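Local coordinates for AAEL008620-PA odorant-binding protein (Aedes aegypti, PDB 5V13) that binds juvenile hormone III in its ligand pocket as a mosquito hemolymph member of the odorant-binding protein family, at residues S61-K66 / N120-F126; Y31-C36 / C67-L72; E27-Y31 / G199-I203. All coordinates share one frame; numbering follows the deposited sequence.

Interaction 1: S61-K66 / N120-F126. With JH3 (methyl (2E,6E)-9-[(2R)-3,3-dimethyloxiran-2-yl]-3,7-dimethylnona-2,6-dienoate), chain E.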
loop_
_atom_site.group_PDB
_atom_site.type_symbol
_atom_site.label_atom_id
_atom_site.label_comp_id
_atom_site.label_asym_id
_atom_site.label_seq_id
_atom_site.Cartn_x
_atom_site.Cartn_y
_atom_site.Cartn_z
ATOM N N SER B 61 -2.389 -34.597 7.182
ATOM C CA SER B 61 -1.653 -33.817 6.185
ATOM C C SER B 61 -2.261 -33.964 4.792
ATOM O O SER B 61 -2.293 -33.001 4.016
ATOM C CB SER B 61 -0.186 -34.247 6.146
ATOM O OG SER B 61 0.426 -34.149 7.417
ATOM N N GLN B 62 -2.681 -35.178 4.433
ATOM C CA GLN B 62 -3.356 -35.373 3.156
ATOM C C GLN B 62 -4.630 -34.554 3.096
ATOM O O GLN B 62 -4.922 -33.922 2.075
ATOM C CB GLN B 62 -3.657 -36.858 2.924
ATOM C CG GLN B 62 -2.414 -37.730 2.850
ATOM C CD GLN B 62 -2.734 -39.214 2.784
ATOM O OE1 GLN B 62 -3.697 -39.676 3.386
ATOM N NE2 GLN B 62 -1.922 -39.967 2.054
ATOM N N CYS B 63 -5.390 -34.513 4.196
ATOM C CA CYS B 63 -6.611 -33.719 4.162
ATOM C C CYS B 63 -6.317 -32.227 4.104
ATOM O O CYS B 63 -7.101 -31.477 3.515
ATOM C CB CYS B 63 -7.500 -34.032 5.355
ATOM S SG CYS B 63 -8.175 -35.716 5.249
ATOM N N TYR B 64 -5.210 -31.775 4.707
ATOM C CA TYR B 64 -4.860 -30.358 4.598
ATOM C C TYR B 64 -4.558 -29.977 3.153
ATOM O O TYR B 64 -4.993 -28.920 2.669
ATOM C CB TYR B 64 -3.660 -30.029 5.487
ATOM C CG TYR B 64 -3.331 -28.549 5.499
ATOM C CD1 TYR B 64 -4.117 -27.658 6.216
ATOM C CD2 TYR B 64 -2.254 -28.036 4.760
ATOM C CE1 TYR B 64 -3.829 -26.278 6.218
ATOM C CE2 TYR B 64 -1.957 -26.673 4.763
ATOM C CZ TYR B 64 -2.751 -25.801 5.490
ATOM O OH TYR B 64 -2.474 -24.443 5.501
ATOM N N VAL B 65 -3.799 -30.816 2.450
ATOM C CA VAL B 65 -3.505 -30.539 1.044
ATOM C C VAL B 65 -4.788 -30.515 0.213
ATOM O O VAL B 65 -4.974 -29.638 -0.643
ATOM C CB VAL B 65 -2.487 -31.558 0.502
ATOM C CG1 VAL B 65 -2.234 -31.311 -0.992
ATOM C CG2 VAL B 65 -1.175 -31.457 1.290
ATOM N N LYS B 66 -5.693 -31.465 0.450
ATOM C CA LYS B 66 -6.961 -31.479 -0.278
ATOM C C LYS B 66 -7.772 -30.211 -0.003
ATOM O O LYS B 66 -8.293 -29.574 -0.932
ATOM C CB LYS B 66 -7.766 -32.725 0.099
ATOM C CG LYS B 66 -9.143 -32.751 -0.550
ATOM C CD LYS B 66 -9.972 -33.918 -0.090
ATOM C CE LYS B 66 -11.448 -33.591 -0.268
ATOM N NZ LYS B 66 -12.306 -34.650 0.318
ATOM N N ASN B 120 -12.771 -38.698 -4.341
ATOM C CA ASN B 120 -12.261 -37.433 -3.818
ATOM C C ASN B 120 -11.631 -37.558 -2.428
ATOM O O ASN B 120 -11.516 -36.547 -1.723
ATOM C CB ASN B 120 -13.376 -36.383 -3.772
ATOM C CG ASN B 120 -13.691 -35.800 -5.137
ATOM O OD1 ASN B 120 -12.801 -35.614 -5.959
ATOM N ND2 ASN B 120 -14.963 -35.500 -5.379
ATOM N N SER B 121 -11.194 -38.751 -2.032
ATOM C CA SER B 121 -10.614 -38.927 -0.706
ATOM C C SER B 121 -9.322 -38.121 -0.569
ATOM O O SER B 121 -8.648 -37.799 -1.554
ATOM C CB SER B 121 -10.349 -40.406 -0.422
ATOM O OG SER B 121 -9.191 -40.898 -1.085
ATOM N N CYS B 122 -8.986 -37.777 0.679
ATOM C CA CYS B 122 -7.745 -37.034 0.928
ATOM C C CYS B 122 -6.543 -37.799 0.390
ATOM O O CYS B 122 -5.599 -37.201 -0.143
ATOM C CB CYS B 122 -7.555 -36.776 2.428
ATOM S SG CYS B 122 -8.890 -35.907 3.305
ATOM N N GLU B 123 -6.566 -39.133 0.520
ATOM C CA GLU B 123 -5.446 -39.935 0.035
ATOM C C GLU B 123 -5.311 -39.846 -1.480
ATOM O O GLU B 123 -4.197 -39.702 -1.998
ATOM C CB GLU B 123 -5.604 -41.397 0.472
ATOM C CG GLU B 123 -4.443 -42.284 0.034
ATOM C CD GLU B 123 -4.664 -43.757 0.353
ATOM O OE1 GLU B 123 -5.733 -44.106 0.903
ATOM O OE2 GLU B 123 -3.761 -44.566 0.049
ATOM N N SER B 124 -6.426 -39.951 -2.213
ATOM C CA SER B 124 -6.328 -39.922 -3.673
ATOM C C SER B 124 -5.842 -38.567 -4.169
ATOM O O SER B 124 -5.034 -38.494 -5.106
ATOM C CB SER B 124 -7.675 -40.262 -4.309
ATOM O OG SER B 124 -8.047 -41.594 -4.020
ATOM N N VAL B 125 -6.325 -37.484 -3.566
ATOM C CA VAL B 125 -5.929 -36.153 -4.026
ATOM C C VAL B 125 -4.457 -35.891 -3.701
ATOM O O VAL B 125 -3.687 -35.446 -4.556
ATOM C CB VAL B 125 -6.859 -35.084 -3.418
ATOM C CG1 VAL B 125 -6.388 -33.687 -3.758
ATOM C CG2 VAL B 125 -8.306 -35.286 -3.882
ATOM N N PHE B 126 -4.040 -36.191 -2.463
ATOM C CA PHE B 126 -2.641 -36.012 -2.068
ATOM C C PHE B 126 -1.712 -36.846 -2.947
ATOM O O PHE B 126 -0.704 -36.345 -3.450
ATOM C CB PHE B 126 -2.479 -36.379 -0.585
ATOM C CG PHE B 126 -1.083 -36.279 -0.062
ATOM C CD1 PHE B 126 -0.213 -37.361 -0.134
ATOM C CD2 PHE B 126 -0.653 -35.115 0.575
ATOM C CE1 PHE B 126 1.075 -37.269 0.379
ATOM C CE2 PHE B 126 0.635 -35.013 1.089
ATOM C CZ PHE B 126 1.497 -36.087 0.997
HETATM C C1 JH3 E . 0.529 -20.697 6.414
HETATM O O2 JH3 E . 1.447 -19.925 6.200
HETATM O O1 JH3 E . -0.439 -20.333 7.417
HETATM C CM JH3 E . -0.324 -19.057 8.049
HETATM C C2 JH3 E . 0.328 -21.972 5.700
HETATM C C3 JH3 E . 1.109 -22.506 4.759
HETATM C "C3'" JH3 E . 2.379 -21.875 4.258
HETATM C C4 JH3 E . 0.651 -23.820 4.171
HETATM C C5 JH3 E . 0.845 -23.785 2.659
HETATM C C6 JH3 E . -0.004 -24.862 2.020
HETATM C C7 JH3 E . 0.473 -26.071 1.694
HETATM C "C7'" JH3 E . 1.902 -26.444 1.989
HETATM C C8 JH3 E . -0.474 -27.070 1.047
HETATM C C9 JH3 E . -0.040 -27.445 -0.381
HETATM C CA JH3 E . 0.239 -26.221 -1.250
HETATM O O3 JH3 E . 0.481 -26.549 -2.636
HETATM C CB JH3 E . -0.786 -25.953 -2.351
HETATM C "CB'" JH3 E . -0.946 -24.461 -2.661
HETATM C CC JH3 E . -1.955 -26.905 -2.556
#
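A helix-to-helix disulfide of the odorant-binding fold pins this contact, in which C63 of helix 59-71 bonds C122, the first residue of helix 122-135. The SG atoms of C63 and C122 are 2.1 Å apart with a chi3 of 98°, and the helical segments cross at 67°. On one side of the bridge Q62 lays its aliphatic part over F126: CG of Q62 is 3.5 Å from CG of F126, above one face of the ring and offset toward its rim, a CH-pi contact. V65 meets the same ring with CG2, in plane at the edge, 3.8 Å from CD2 of F126. On the other side K66 reaches out extended, its CG anti to the backbone N (chi1 176°), and carries NZ to O of N120 for a 2.9 Å hydrogen bond. S121 N-caps helix 122-135, its OG accepting from N of S124 at 3.1 Å and also hydrogen-bonded to D119. Y64 points away to meet the hormone with its ring edge and OH, 3.5 Å from C4 of JH3. Around the contact, Y64 stacks on W50 and packs against helix 26-38, while OD1 of N120 is hydrogen-bonded to OH of Y75 in strand 75-76.

Interaction 2: Y31-C36 / C67-L72. With JH3 (methyl (2E,6E)-9-[(2R)-3,3-dimethyloxiran-2-yl]-3,7-dimethylnona-2,6-dienoate), chain E.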
loop_
_atom_site.group_PDB
_atom_site.type_symbol
_atom_site.label_atom_id
_atom_site.label_comp_id
_atom_site.label_asym_id
_atom_site.label_seq_id
_atom_site.Cartn_x
_atom_site.Cartn_y
_atom_site.Cartn_z
ATOM N N TYR B 31 -6.255 -16.751 3.088
ATOM C CA TYR B 31 -7.554 -17.226 3.574
ATOM C C TYR B 31 -7.592 -18.749 3.607
ATOM O O TYR B 31 -8.020 -19.361 4.598
ATOM C CB TYR B 31 -8.680 -16.694 2.679
ATOM C CG TYR B 31 -10.069 -17.067 3.147
ATOM C CD1 TYR B 31 -10.645 -18.304 2.814
ATOM C CD2 TYR B 31 -10.815 -16.177 3.913
ATOM C CE1 TYR B 31 -11.945 -18.626 3.231
ATOM C CE2 TYR B 31 -12.095 -16.494 4.341
ATOM C CZ TYR B 31 -12.654 -17.711 3.998
ATOM O OH TYR B 31 -13.930 -18.002 4.436
ATOM N N ALA B 32 -7.149 -19.378 2.515
ATOM C CA ALA B 32 -7.185 -20.832 2.426
ATOM C C ALA B 32 -6.233 -21.469 3.431
ATOM O O ALA B 32 -6.599 -22.438 4.116
ATOM C CB ALA B 32 -6.840 -21.274 1.003
ATOM N N TYR B 33 -5.001 -20.950 3.533
ATOM C CA TYR B 33 -4.036 -21.546 4.466
ATOM C C TYR B 33 -4.546 -21.494 5.905
ATOM O O TYR B 33 -4.455 -22.480 6.652
ATOM C CB TYR B 33 -2.675 -20.835 4.380
ATOM C CG TYR B 33 -2.018 -20.818 3.008
ATOM C CD1 TYR B 33 -2.365 -21.741 2.028
ATOM C CD2 TYR B 33 -1.046 -19.869 2.708
ATOM C CE1 TYR B 33 -1.753 -21.707 0.759
ATOM C CE2 TYR B 33 -0.430 -19.830 1.470
ATOM C CZ TYR B 33 -0.783 -20.745 0.501
ATOM O OH TYR B 33 -0.176 -20.676 -0.732
ATOM N N VAL B 34 -5.058 -20.334 6.318
ATOM C CA VAL B 34 -5.479 -20.151 7.706
ATOM C C VAL B 34 -6.753 -20.942 8.001
ATOM O O VAL B 34 -6.871 -21.604 9.050
ATOM C CB VAL B 34 -5.655 -18.649 8.009
ATOM C CG1 VAL B 34 -6.310 -18.469 9.381
ATOM C CG2 VAL B 34 -4.304 -17.943 7.952
ATOM N N ARG B 35 -7.736 -20.881 7.094
ATOM C CA ARG B 35 -9.002 -21.561 7.374
ATOM C C ARG B 35 -8.835 -23.074 7.376
ATOM O O ARG B 35 -9.428 -23.766 8.215
ATOM C CB ARG B 35 -10.082 -21.151 6.375
ATOM C CG ARG B 35 -10.592 -19.722 6.580
ATOM C CD ARG B 35 -11.327 -19.552 7.925
ATOM N NE ARG B 35 -12.526 -20.389 7.992
ATOM C CZ ARG B 35 -13.743 -19.987 7.628
ATOM N NH1 ARG B 35 -13.931 -18.756 7.175
ATOM N NH2 ARG B 35 -14.771 -20.817 7.716
ATOM N N CYS B 36 -8.033 -23.613 6.451
ATOM C CA CYS B 36 -7.771 -25.051 6.476
ATOM C C CYS B 36 -6.950 -25.466 7.699
ATOM O O CYS B 36 -7.107 -26.593 8.194
ATOM C CB CYS B 36 -7.075 -25.479 5.182
ATOM S SG CYS B 36 -8.194 -25.359 3.732
ATOM N N CYS B 67 -7.880 -29.837 1.275
ATOM C CA CYS B 67 -8.611 -28.638 1.680
ATOM C C CYS B 67 -8.067 -27.391 0.990
ATOM O O CYS B 67 -8.831 -26.598 0.432
ATOM C CB CYS B 67 -8.528 -28.478 3.207
ATOM S SG CYS B 67 -9.409 -27.024 3.945
ATOM N N VAL B 68 -6.745 -27.185 1.042
ATOM C CA VAL B 68 -6.171 -25.978 0.435
ATOM C C VAL B 68 -6.358 -26.003 -1.073
ATOM O O VAL B 68 -6.697 -24.983 -1.690
ATOM C CB VAL B 68 -4.682 -25.829 0.804
ATOM C CG1 VAL B 68 -4.046 -24.587 0.088
ATOM C CG2 VAL B 68 -4.533 -25.701 2.309
ATOM N N SER B 69 -6.147 -27.172 -1.684
ATOM C CA SER B 69 -6.335 -27.318 -3.124
ATOM C C SER B 69 -7.769 -26.992 -3.528
ATOM O O SER B 69 -8.002 -26.232 -4.477
ATOM C CB SER B 69 -5.953 -28.740 -3.554
ATOM O OG SER B 69 -4.559 -28.963 -3.359
ATOM N N GLU B 70 -8.747 -27.547 -2.808
ATOM C CA GLU B 70 -10.141 -27.250 -3.122
ATOM C C GLU B 70 -10.475 -25.787 -2.880
ATOM O O GLU B 70 -11.197 -25.168 -3.677
ATOM C CB GLU B 70 -11.070 -28.150 -2.309
ATOM C CG GLU B 70 -11.083 -29.564 -2.840
ATOM C CD GLU B 70 -12.098 -30.437 -2.143
ATOM O OE1 GLU B 70 -12.357 -31.554 -2.634
ATOM O OE2 GLU B 70 -12.639 -30.001 -1.109
ATOM N N GLU B 71 -9.987 -25.213 -1.773
ATOM C CA GLU B 71 -10.353 -23.830 -1.484
ATOM C C GLU B 71 -9.799 -22.867 -2.531
ATOM O O GLU B 71 -10.454 -21.871 -2.854
ATOM C CB GLU B 71 -9.870 -23.417 -0.093
ATOM C CG GLU B 71 -10.487 -22.100 0.377
ATOM C CD GLU B 71 -11.998 -22.203 0.592
ATOM O OE1 GLU B 71 -12.712 -21.208 0.352
ATOM O OE2 GLU B 71 -12.478 -23.287 1.012
ATOM N N LEU B 72 -8.617 -23.153 -3.081
ATOM C CA LEU B 72 -8.030 -22.330 -4.136
ATOM C C LEU B 72 -8.532 -22.698 -5.530
ATOM O O LEU B 72 -8.052 -22.120 -6.517
ATOM C CB LEU B 72 -6.502 -22.441 -4.086
ATOM C CG LEU B 72 -5.896 -21.880 -2.790
ATOM C CD1 LEU B 72 -4.387 -22.094 -2.727
ATOM C CD2 LEU B 72 -6.232 -20.399 -2.685
HETATM C C1 JH3 E . 0.529 -20.697 6.414
HETATM O O2 JH3 E . 1.447 -19.925 6.200
HETATM O O1 JH3 E . -0.439 -20.333 7.417
HETATM C CM JH3 E . -0.324 -19.057 8.049
HETATM C C2 JH3 E . 0.328 -21.972 5.700
HETATM C C3 JH3 E . 1.109 -22.506 4.759
HETATM C "C3'" JH3 E . 2.379 -21.875 4.258
HETATM C C4 JH3 E . 0.651 -23.820 4.171
HETATM C C5 JH3 E . 0.845 -23.785 2.659
HETATM C C6 JH3 E . -0.004 -24.862 2.020
HETATM C C7 JH3 E . 0.473 -26.071 1.694
HETATM C "C7'" JH3 E . 1.902 -26.444 1.989
HETATM C C8 JH3 E . -0.474 -27.070 1.047
HETATM C C9 JH3 E . -0.040 -27.445 -0.381
HETATM C CA JH3 E . 0.239 -26.221 -1.250
HETATM O O3 JH3 E . 0.481 -26.549 -2.636
HETATM C CB JH3 E . -0.786 -25.953 -2.351
HETATM C "CB'" JH3 E . -0.946 -24.461 -2.661
HETATM C CC JH3 E . -1.955 -26.905 -2.556
#
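C36 and C67 join helices 26-38 and 59-71 through a second disulfide, SG to SG 2.1 Å with chi3 -84°, where the two helical segments run at 139°. Packing is tight on the hormone side, where V68 divides its two methyls between neighbours: CG2 rests 3.8 Å from CB of C36, whereas CG1 lies in plane at the edge of the Y33 ring, 3.7 Å from CE1 of Y33. With CG anti to its carbonyl carbon (chi1 -58°), Y33 turns one face to the ligand, and C5 of JH3 sits over the ring centre, 3.8 Å above its plane. One aromatic side chain thus forms pocket wall and helix interface together. A32 lies where the backbones come nearest, CA of A32 being 5.6 Å from CA of V68. Its CB touches CD2 of L72 at 3.8 Å and CG of E71 at the same distance. Toward the partly exposed E71 the contact is looser. There the chain of E71 bends at its second torsion, and its OE1 comes no nearer to the Y31 ring than 3.9 Å at CE1 of Y31. Beyond the contact, R35 forms a salt bridge with E213 of helix 211-220, OH of Y33 hydrogen-bonds to O of F144, and S69 pairs through its backbone with Y75 of strand 75-76.

Interaction 3: E27-Y31 / G199-I203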
loop_
_atom_site.group_PDB
_atom_site.type_symbol
_atom_site.label_atom_id
_atom_site.label_comp_id
_atom_site.label_asym_id
_atom_site.label_seq_id
_atom_site.Cartn_x
_atom_site.Cartn_y
_atom_site.Cartn_z
ATOM N N GLU B 27 -4.463 -12.462 -0.613
ATOM C CA GLU B 27 -5.638 -12.569 0.247
ATOM C C GLU B 27 -6.246 -13.962 0.141
ATOM O O GLU B 27 -6.609 -14.569 1.150
ATOM C CB GLU B 27 -6.678 -11.503 -0.119
ATOM C CG GLU B 27 -7.938 -11.476 0.778
ATOM C CD GLU B 27 -8.978 -12.553 0.449
ATOM O OE1 GLU B 27 -9.697 -13.007 1.390
ATOM O OE2 GLU B 27 -9.103 -12.920 -0.750
ATOM N N GLN B 28 -6.345 -14.485 -1.079
ATOM C CA GLN B 28 -6.959 -15.793 -1.290
ATOM C C GLN B 28 -6.094 -16.935 -0.738
ATOM O O GLN B 28 -6.615 -17.865 -0.107
ATOM C CB GLN B 28 -7.242 -15.963 -2.783
ATOM C CG GLN B 28 -8.453 -15.118 -3.235
ATOM C CD GLN B 28 -8.654 -15.145 -4.736
ATOM O OE1 GLN B 28 -7.698 -15.007 -5.507
ATOM N NE2 GLN B 28 -9.900 -15.306 -5.159
ATOM N N THR B 29 -4.784 -16.917 -0.991
ATOM C CA THR B 29 -3.939 -17.962 -0.414
ATOM C C THR B 29 -3.939 -17.896 1.113
ATOM O O THR B 29 -4.059 -18.929 1.783
ATOM C CB THR B 29 -2.515 -17.877 -0.967
ATOM O OG1 THR B 29 -1.976 -16.565 -0.743
ATOM C CG2 THR B 29 -2.526 -18.166 -2.475
ATOM N N LEU B 30 -3.820 -16.697 1.687
ATOM C CA LEU B 30 -3.810 -16.613 3.147
ATOM C C LEU B 30 -5.132 -17.108 3.724
ATOM O O LEU B 30 -5.148 -17.829 4.728
ATOM C CB LEU B 30 -3.521 -15.176 3.600
ATOM C CG LEU B 30 -3.229 -15.067 5.102
ATOM C CD1 LEU B 30 -2.037 -15.953 5.499
ATOM C CD2 LEU B 30 -2.965 -13.631 5.491
ATOM N N TYR B 31 -6.255 -16.751 3.088
ATOM C CA TYR B 31 -7.554 -17.226 3.574
ATOM C C TYR B 31 -7.592 -18.749 3.607
ATOM O O TYR B 31 -8.020 -19.361 4.598
ATOM C CB TYR B 31 -8.680 -16.694 2.679
ATOM C CG TYR B 31 -10.069 -17.067 3.147
ATOM C CD1 TYR B 31 -10.645 -18.304 2.814
ATOM C CD2 TYR B 31 -10.815 -16.177 3.913
ATOM C CE1 TYR B 31 -11.945 -18.626 3.231
ATOM C CE2 TYR B 31 -12.095 -16.494 4.341
ATOM C CZ TYR B 31 -12.654 -17.711 3.998
ATOM O OH TYR B 31 -13.930 -18.002 4.436
ATOM N N GLY B 199 -16.276 -11.643 -0.284
ATOM C CA GLY B 199 -15.172 -11.540 0.659
ATOM C C GLY B 199 -15.425 -12.317 1.940
ATOM O O GLY B 199 -14.509 -12.935 2.493
ATOM N N PHE B 200 -16.669 -12.285 2.437
ATOM C CA PHE B 200 -17.071 -13.072 3.599
ATOM C C PHE B 200 -17.213 -14.561 3.276
ATOM O O PHE B 200 -17.391 -15.364 4.202
ATOM C CB PHE B 200 -18.417 -12.559 4.159
ATOM C CG PHE B 200 -18.347 -11.200 4.858
ATOM C CD1 PHE B 200 -17.161 -10.478 4.920
ATOM C CD2 PHE B 200 -19.490 -10.662 5.466
ATOM C CE1 PHE B 200 -17.102 -9.230 5.569
ATOM C CE2 PHE B 200 -19.451 -9.413 6.117
ATOM C CZ PHE B 200 -18.255 -8.696 6.169
ATOM N N ARG B 201 -17.171 -14.933 1.992
ATOM C CA ARG B 201 -17.517 -16.283 1.521
ATOM C C ARG B 201 -18.951 -16.676 1.883
ATOM O O ARG B 201 -19.270 -17.868 1.995
ATOM C CB ARG B 201 -16.522 -17.336 2.027
ATOM C CG ARG B 201 -15.218 -17.437 1.201
ATOM C CD ARG B 201 -14.326 -16.178 1.340
ATOM N NE ARG B 201 -13.007 -16.338 0.703
ATOM C CZ ARG B 201 -12.063 -15.394 0.665
ATOM N NH1 ARG B 201 -12.269 -14.198 1.233
ATOM N NH2 ARG B 201 -10.901 -15.646 0.065
ATOM N N TRP B 202 -19.835 -15.682 2.051
ATOM C CA TRP B 202 -21.271 -15.964 2.089
ATOM C C TRP B 202 -21.789 -16.349 0.707
ATOM O O TRP B 202 -22.742 -17.128 0.591
ATOM C CB TRP B 202 -22.057 -14.756 2.606
ATOM C CG TRP B 202 -21.872 -14.435 4.047
ATOM C CD1 TRP B 202 -20.983 -14.999 4.905
ATOM C CD2 TRP B 202 -22.622 -13.480 4.814
ATOM N NE1 TRP B 202 -21.112 -14.443 6.152
ATOM C CE2 TRP B 202 -22.119 -13.516 6.128
ATOM C CE3 TRP B 202 -23.664 -12.596 4.512
ATOM C CZ2 TRP B 202 -22.618 -12.705 7.144
ATOM C CZ3 TRP B 202 -24.165 -11.783 5.531
ATOM C CH2 TRP B 202 -23.647 -11.851 6.829
ATOM N N ILE B 203 -21.184 -15.801 -0.341
ATOM C CA ILE B 203 -21.402 -16.227 -1.720
ATOM C C ILE B 203 -20.090 -16.811 -2.220
ATOM O O ILE B 203 -19.038 -16.172 -2.098
ATOM C CB ILE B 203 -21.867 -15.064 -2.613
ATOM C CG1 ILE B 203 -23.282 -14.639 -2.215
ATOM C CG2 ILE B 203 -21.810 -15.467 -4.106
ATOM C CD1 ILE B 203 -23.826 -13.464 -3.020
HETATM O O HOH W 1 -9.337 -18.286 -0.817
#
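The backbones stay well separated here, CA of Q28 and CA of G199 being 9.5 Å apart, and the distance between helix 26-38 and the end of helix 190-199 with the loop after it is spanned chiefly by the long side chain of R201. This residue leaves the helical conformation with positive phi (59°), and its guanidinium forms a cation-pi stack with Y31. The planes are only 4° apart and the group centres 3.6 Å; the two side chains lie antiparallel, NE of R201 over the ring centre. E27 reaches the guanidinium edge to close a salt bridge: NH1 of R201 donates to OE1 of E27 at 2.8 Å, on the syn side of the carboxylate, while the two bonds from NH2 to the same carboxylate are weak. NH1 also donates to the carbonyl O of G199 at 2.9 Å, nearly in the guanidinium plane. Edge bonds and the stacked ring together probably restrict rotation of the guanidinium. OE1 of E27 is further hydrogen-bonded to the phenol of Y268, and F169 of helix 169-177 packs on E27 and R201. A water links the two segments as well, donating to O of Q28 at 2.8 Å and accepting from NH2 of R201.

Interactions 1 and 2 share helix 59-71, and interactions 2 and 3 share helix 26-38 and its Y31, making a chain of contacts across the protein. The centres of interactions 1 and 2 lie about 12 Å apart. Those of interactions 2 and 3 lie about 9 Å apart. Interactions 1 and 3, about 21 Å apart between centres, do not touch. Along the sequence the segments of 1 and 2 alternate, and both pairs are nested within the long loop closed by interaction 3. A probable hydrogen bond of 3.0 Å runs from OH of Y64 to O of Y33, coupling two residues of the hormone pocket. Two disulfides thus tie helices beside JH3, while interaction 3 brings helix 26-38 against the loop after helix 190-199.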